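Local coordinates for protein acyl-coenzyme A oxidase acox-1.1 (Caenorhabditis elegans, PDB 5K3H) that catalyses the FAD-dependent, oxygen-consuming desaturation of acyl-CoA side chains to (2E)-enoyl-CoA, the first step of peroxisomal beta-oxidation, at residues P221-D224 and K229-P232; I260-L265 and T270-D275. All blocks are in the same frame, centred on the assembly; numbering follows the deposited sequence.

Interactions 1 and 2 both belong to the beta-strand domain of the acyl-CoA oxidase fold, far from the centre of the chain, and each is partly buried. Interaction 1 closes the connection between strands 211-221 and 234-238, whereas interaction 2 joins the end of strand 258-261 to the short strand 271-272. Two backbone hydrogen bonds carry the first; the second has one bond, given by an arginine side chain to a main-chain carbonyl, and a leucine-valine contact. Pro221 packs on Ile260 and Asn264, so the two meet although their centres are about 21 Å apart. The second subunit reaches interaction 1, while interaction 2 is held within its own chain.

Interaction 1 (P221-D224 and K229-P232); sequences PLRD and KPLP
Two main-chain hydrogen bonds tie 221-224 to 229-232 around Arg223 and Pro230, whose CA atoms are 4.3 Å apart. Leu231 N gives a nearly straight bond to Leu222 O (3.0 Å, 175° at the hydrogen). In the second, Asp224 N donates to Lys229 O over 2.9 Å. These two bonds flank a single antiparallel bridge, with Arg223 and Pro230 as its non-hydrogen-bonded pair, in a connection that is otherwise irregular. A CA-H...O contact from Arg223 CA to Lys229 O, at 3.1 Å, is an addition to it.

Apolar contact is centred on Leu231, which points toward 221-224. CG anti to the carbonyl carbon (chi1 -67°) puts the branch point against 221-224, over the carbonyl carbon of Arg223. From there CD1 meets Pro221 CB at 3.8 Å, while CD2 lies against the backbone of Asp224, 3.7 Å from Asp224 N.

Arg223 and Pro230 run side by side in the same direction. The arginine chain is extended from CG to NE, carrying its guanidinium past the proline ring, where NH1 is 3.8 Å from Pro230 CD and Pro230 CG covers one face. The polar end is gripped from elsewhere: NH1 bonds to His228 O and NH2 to Gly194 O, and the backbone carbonyl of Asp653 of the second subunit accepts a weak bond from NH1. Asp224 OD1, in turn, accepts from the backbone N of Lys226 and Thr227 in the intervening turn.

A proline fits in the bridge because the bonds come from the flanking residues, so its missing N-H costs nothing. The charged groups of Arg223 and Asp224 are engaged by backbone atoms, so main-chain polarity and leucine packing, not a salt bridge between the segments, close this connection.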
loop_
_atom_site.group_PDB
_atom_site.type_symbol
_atom_site.label_atom_id
_atom_site.label_comp_id
_atom_site.label_asym_id
_atom_site.label_seq_id
_atom_site.Cartn_x
_atom_site.Cartn_y
_atom_site.Cartn_z
ATOM N N PRO B 221 27.524 -21.357 -15.575
ATOM C CA PRO B 221 27.937 -20.139 -16.284
ATOM C C PRO B 221 26.856 -19.692 -17.241
ATOM O O PRO B 221 26.282 -20.501 -17.978
ATOM C CB PRO B 221 29.204 -20.555 -17.037
ATOM C CG PRO B 221 29.157 -22.020 -17.113
ATOM C CD PRO B 221 28.317 -22.536 -15.975
ATOM N N LEU B 222 26.602 -18.387 -17.237
ATOM C CA LEU B 222 25.530 -17.786 -18.018
ATOM C C LEU B 222 26.022 -16.941 -19.174
ATOM O O LEU B 222 25.408 -16.952 -20.238
ATOM C CB LEU B 222 24.656 -16.898 -17.121
ATOM C CG LEU B 222 24.149 -17.520 -15.834
ATOM C CD1 LEU B 222 23.465 -16.437 -14.995
ATOM C CD2 LEU B 222 23.233 -18.682 -16.173
ATOM N N ARG B 223 27.082 -16.168 -18.962
ATOM C CA ARG B 223 27.624 -15.247 -19.948
ATOM C C ARG B 223 29.135 -15.407 -20.008
ATOM O O ARG B 223 29.779 -15.806 -19.032
ATOM C CB ARG B 223 27.280 -13.788 -19.617
ATOM C CG ARG B 223 25.800 -13.464 -19.672
ATOM C CD ARG B 223 25.520 -12.107 -19.035
ATOM N NE ARG B 223 24.109 -11.730 -19.101
ATOM C CZ ARG B 223 23.563 -10.993 -20.065
ATOM N NH1 ARG B 223 24.318 -10.529 -21.057
ATOM N NH2 ARG B 223 22.263 -10.711 -20.028
ATOM N N ASP B 224 29.687 -15.129 -21.185
ATOM C CA ASP B 224 31.130 -15.166 -21.373
ATOM C C ASP B 224 31.822 -14.152 -20.470
ATOM O O ASP B 224 31.403 -12.997 -20.385
ATOM C CB ASP B 224 31.462 -14.891 -22.829
ATOM C CG ASP B 224 32.944 -14.926 -23.094
ATOM O OD1 ASP B 224 33.567 -13.833 -23.191
ATOM O OD2 ASP B 224 33.476 -16.055 -23.189
ATOM N N LYS B 229 28.524 -11.760 -23.176
ATOM C CA LYS B 229 27.337 -12.094 -23.947
ATOM C C LYS B 229 26.795 -13.458 -23.506
ATOM O O LYS B 229 27.532 -14.271 -22.921
ATOM C CB LYS B 229 27.665 -12.119 -25.439
ATOM C CG LYS B 229 28.075 -10.777 -25.994
ATOM C CD LYS B 229 28.673 -10.930 -27.385
ATOM C CE LYS B 229 29.101 -9.577 -27.952
ATOM N NZ LYS B 229 29.597 -9.637 -29.362
ATOM N N PRO B 230 25.513 -13.744 -23.739
ATOM C CA PRO B 230 24.952 -15.025 -23.280
ATOM C C PRO B 230 25.604 -16.208 -23.979
ATOM O O PRO B 230 25.712 -16.226 -25.203
ATOM C CB PRO B 230 23.467 -14.910 -23.650
ATOM C CG PRO B 230 23.201 -13.432 -23.701
ATOM C CD PRO B 230 24.477 -12.787 -24.159
ATOM N N LEU B 231 25.982 -17.230 -23.199
ATOM C CA LEU B 231 26.594 -18.438 -23.747
ATOM C C LEU B 231 25.587 -19.238 -24.585
ATOM O O LEU B 231 24.375 -19.077 -24.435
ATOM C CB LEU B 231 27.167 -19.304 -22.623
ATOM C CG LEU B 231 28.363 -18.698 -21.875
ATOM C CD1 LEU B 231 28.806 -19.536 -20.686
ATOM C CD2 LEU B 231 29.528 -18.471 -22.835
ATOM N N PRO B 232 26.065 -20.077 -25.515
ATOM C CA PRO B 232 25.127 -20.789 -26.402
ATOM C C PRO B 232 24.149 -21.663 -25.629
ATOM O O PRO B 232 24.525 -22.389 -24.709
ATOM C CB PRO B 232 26.051 -21.617 -27.307
ATOM C CG PRO B 232 27.319 -20.888 -27.299
ATOM C CD PRO B 232 27.464 -20.340 -25.908
#

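Interaction 2 (I260-L265 and T270-D275); sequences IPRTNL and TKVEAD
The guanidinium of Arg262 lies between Thr263 CG2 on one face and Ala274 N on the other, each offset toward the rim; the amide nitrogen stands 3.6 Å above the plane. At the edge, near that plane, is Val272 O, which accepts a hydrogen bond from Arg262 NE (2.9 Å). The bond is noticeably bent, 132° at the hydrogen, and NE is slightly tilted from the carbonyl plane. Beyond it, Arg262 NH1 passes the methyl of Ala274, 4.0 Å from CB.

The extended start of the arginine chain brings CD against the main-chain oxygens of Val272 and Glu273, 3.5 Å from Glu273 O, and the bend at chi3 (85°) then turns NE to Val272 O. An alanine here would remove the donor to Val272 O and is likely to leave a gap beside Ala274, with the strand end less firmly tied to 260-265.

In the apolar part of the contact Leu265 CD2 meets Val272 CG2 at 3.7 Å, the two side chains crossing at about a right angle. Leu265 CG is anti to the backbone N (chi1 167°), which sends the branched end toward the valine.

Residues 262-264 form a 3-10 turn directly after strand 258-261, which presents Arg262, and just beyond the turn Leu265, to strand 271-272 and the residues following. Leu265 also packs on Phe176 of strand 175-179 and on His216 and Phe218 of strand 211-221. Strand 271-272 itself pairs antiparallel with strand 278-279, where Tyr278 touches Val272, while Gln132 of helix 130-141 bonds to the carbonyls of Thr263 and Leu265.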
loop_
_atom_site.group_PDB
_atom_site.type_symbol
_atom_site.label_atom_id
_atom_site.label_comp_id
_atom_site.label_asym_id
_atom_site.label_seq_id
_atom_site.Cartn_x
_atom_site.Cartn_y
_atom_site.Cartn_z
ATOM N N ILE B 260 26.871 -28.809 -18.712
ATOM C CA ILE B 260 27.857 -28.424 -17.700
ATOM C C ILE B 260 28.511 -29.699 -17.158
ATOM O O ILE B 260 27.896 -30.787 -17.211
ATOM C CB ILE B 260 27.225 -27.569 -16.580
ATOM C CG1 ILE B 260 26.159 -28.346 -15.806
ATOM C CG2 ILE B 260 26.621 -26.290 -17.140
ATOM C CD1 ILE B 260 25.533 -27.550 -14.675
ATOM N N PRO B 261 29.753 -29.624 -16.664
ATOM C CA PRO B 261 30.426 -30.826 -16.146
ATOM C C PRO B 261 29.683 -31.454 -14.975
ATOM O O PRO B 261 28.910 -30.806 -14.272
ATOM C CB PRO B 261 31.800 -30.304 -15.705
ATOM C CG PRO B 261 32.007 -29.038 -16.490
ATOM C CD PRO B 261 30.658 -28.462 -16.752
ATOM N N ARG B 262 29.948 -32.745 -14.764
ATOM C CA ARG B 262 29.380 -33.443 -13.619
ATOM C C ARG B 262 29.653 -32.705 -12.315
ATOM O O ARG B 262 28.779 -32.625 -11.439
ATOM C CB ARG B 262 29.945 -34.863 -13.517
ATOM C CG ARG B 262 29.230 -35.706 -12.466
ATOM C CD ARG B 262 29.877 -37.027 -12.170
ATOM N NE ARG B 262 30.940 -36.948 -11.170
ATOM C CZ ARG B 262 32.236 -36.871 -11.451
ATOM N NH1 ARG B 262 32.644 -36.873 -12.718
ATOM N NH2 ARG B 262 33.125 -36.815 -10.465
ATOM N N THR B 263 30.862 -32.160 -12.162
ATOM C CA THR B 263 31.278 -31.555 -10.902
ATOM C C THR B 263 30.720 -30.150 -10.688
ATOM O O THR B 263 31.034 -29.537 -9.659
ATOM C CB THR B 263 32.807 -31.518 -10.821
ATOM O OG1 THR B 263 33.323 -30.901 -12.009
ATOM C CG2 THR B 263 33.382 -32.925 -10.680
ATOM N N ASN B 264 29.890 -29.631 -11.609
ATOM C CA ASN B 264 29.127 -28.412 -11.333
ATOM C C ASN B 264 27.897 -28.668 -10.475
ATOM O O ASN B 264 27.287 -27.699 -10.022
ATOM C CB ASN B 264 28.694 -27.704 -12.617
ATOM C CG ASN B 264 29.809 -26.897 -13.254
ATOM O OD1 ASN B 264 30.960 -27.310 -13.264
ATOM N ND2 ASN B 264 29.466 -25.732 -13.784
ATOM N N LEU B 265 27.503 -29.929 -10.277
ATOM C CA LEU B 265 26.571 -30.272 -9.214
ATOM C C LEU B 265 27.221 -29.960 -7.872
ATOM O O LEU B 265 28.317 -30.451 -7.587
ATOM C CB LEU B 265 26.198 -31.757 -9.286
ATOM C CG LEU B 265 25.472 -32.365 -8.068
ATOM C CD1 LEU B 265 24.028 -31.878 -7.972
ATOM C CD2 LEU B 265 25.514 -33.888 -8.048
ATOM N N THR B 270 25.514 -34.214 -1.243
ATOM C CA THR B 270 25.060 -35.188 -2.220
ATOM C C THR B 270 26.180 -35.473 -3.207
ATOM O O THR B 270 26.889 -34.557 -3.620
ATOM C CB THR B 270 23.819 -34.647 -2.967
ATOM O OG1 THR B 270 22.728 -34.447 -2.056
ATOM C CG2 THR B 270 23.429 -35.526 -4.116
ATOM N N LYS B 271 26.360 -36.738 -3.572
ATOM C CA LYS B 271 27.343 -37.101 -4.584
ATOM C C LYS B 271 26.666 -37.818 -5.740
ATOM O O LYS B 271 25.717 -38.587 -5.538
ATOM C CB LYS B 271 28.493 -37.979 -4.023
ATOM C CG LYS B 271 29.541 -37.218 -3.201
ATOM C CD LYS B 271 29.029 -36.782 -1.823
ATOM C CE LYS B 271 30.096 -35.999 -1.059
ATOM N NZ LYS B 271 29.646 -35.658 0.322
ATOM N N VAL B 272 27.152 -37.530 -6.948
ATOM C CA VAL B 272 26.864 -38.321 -8.138
ATOM C C VAL B 272 28.208 -38.659 -8.766
ATOM O O VAL B 272 28.941 -37.756 -9.195
ATOM C CB VAL B 272 25.951 -37.583 -9.141
ATOM C CG1 VAL B 272 25.921 -38.290 -10.487
ATOM C CG2 VAL B 272 24.535 -37.464 -8.585
ATOM N N GLU B 273 28.530 -39.955 -8.819
ATOM C CA GLU B 273 29.806 -40.414 -9.348
ATOM C C GLU B 273 29.740 -40.440 -10.863
ATOM O O GLU B 273 28.672 -40.280 -11.460
ATOM C CB GLU B 273 30.178 -41.770 -8.746
ATOM C CG GLU B 273 30.022 -41.732 -7.227
ATOM C CD GLU B 273 30.572 -42.949 -6.510
ATOM O OE1 GLU B 273 30.233 -44.083 -6.917
ATOM O OE2 GLU B 273 31.326 -42.778 -5.525
ATOM N N ALA B 274 30.918 -40.577 -11.491
ATOM C CA ALA B 274 30.999 -40.574 -12.952
ATOM C C ALA B 274 30.085 -41.608 -13.593
ATOM O O ALA B 274 29.523 -41.365 -14.664
ATOM C CB ALA B 274 32.440 -40.825 -13.391
ATOM N N ASP B 275 29.931 -42.770 -12.964
ATOM C CA ASP B 275 29.008 -43.778 -13.479
ATOM C C ASP B 275 27.534 -43.412 -13.260
ATOM O O ASP B 275 26.661 -44.210 -13.622
ATOM C CB ASP B 275 29.378 -45.168 -12.945
ATOM C CG ASP B 275 29.201 -45.314 -11.460
ATOM O OD1 ASP B 275 28.735 -44.382 -10.765
ATOM O OD2 ASP B 275 29.546 -46.408 -10.978
#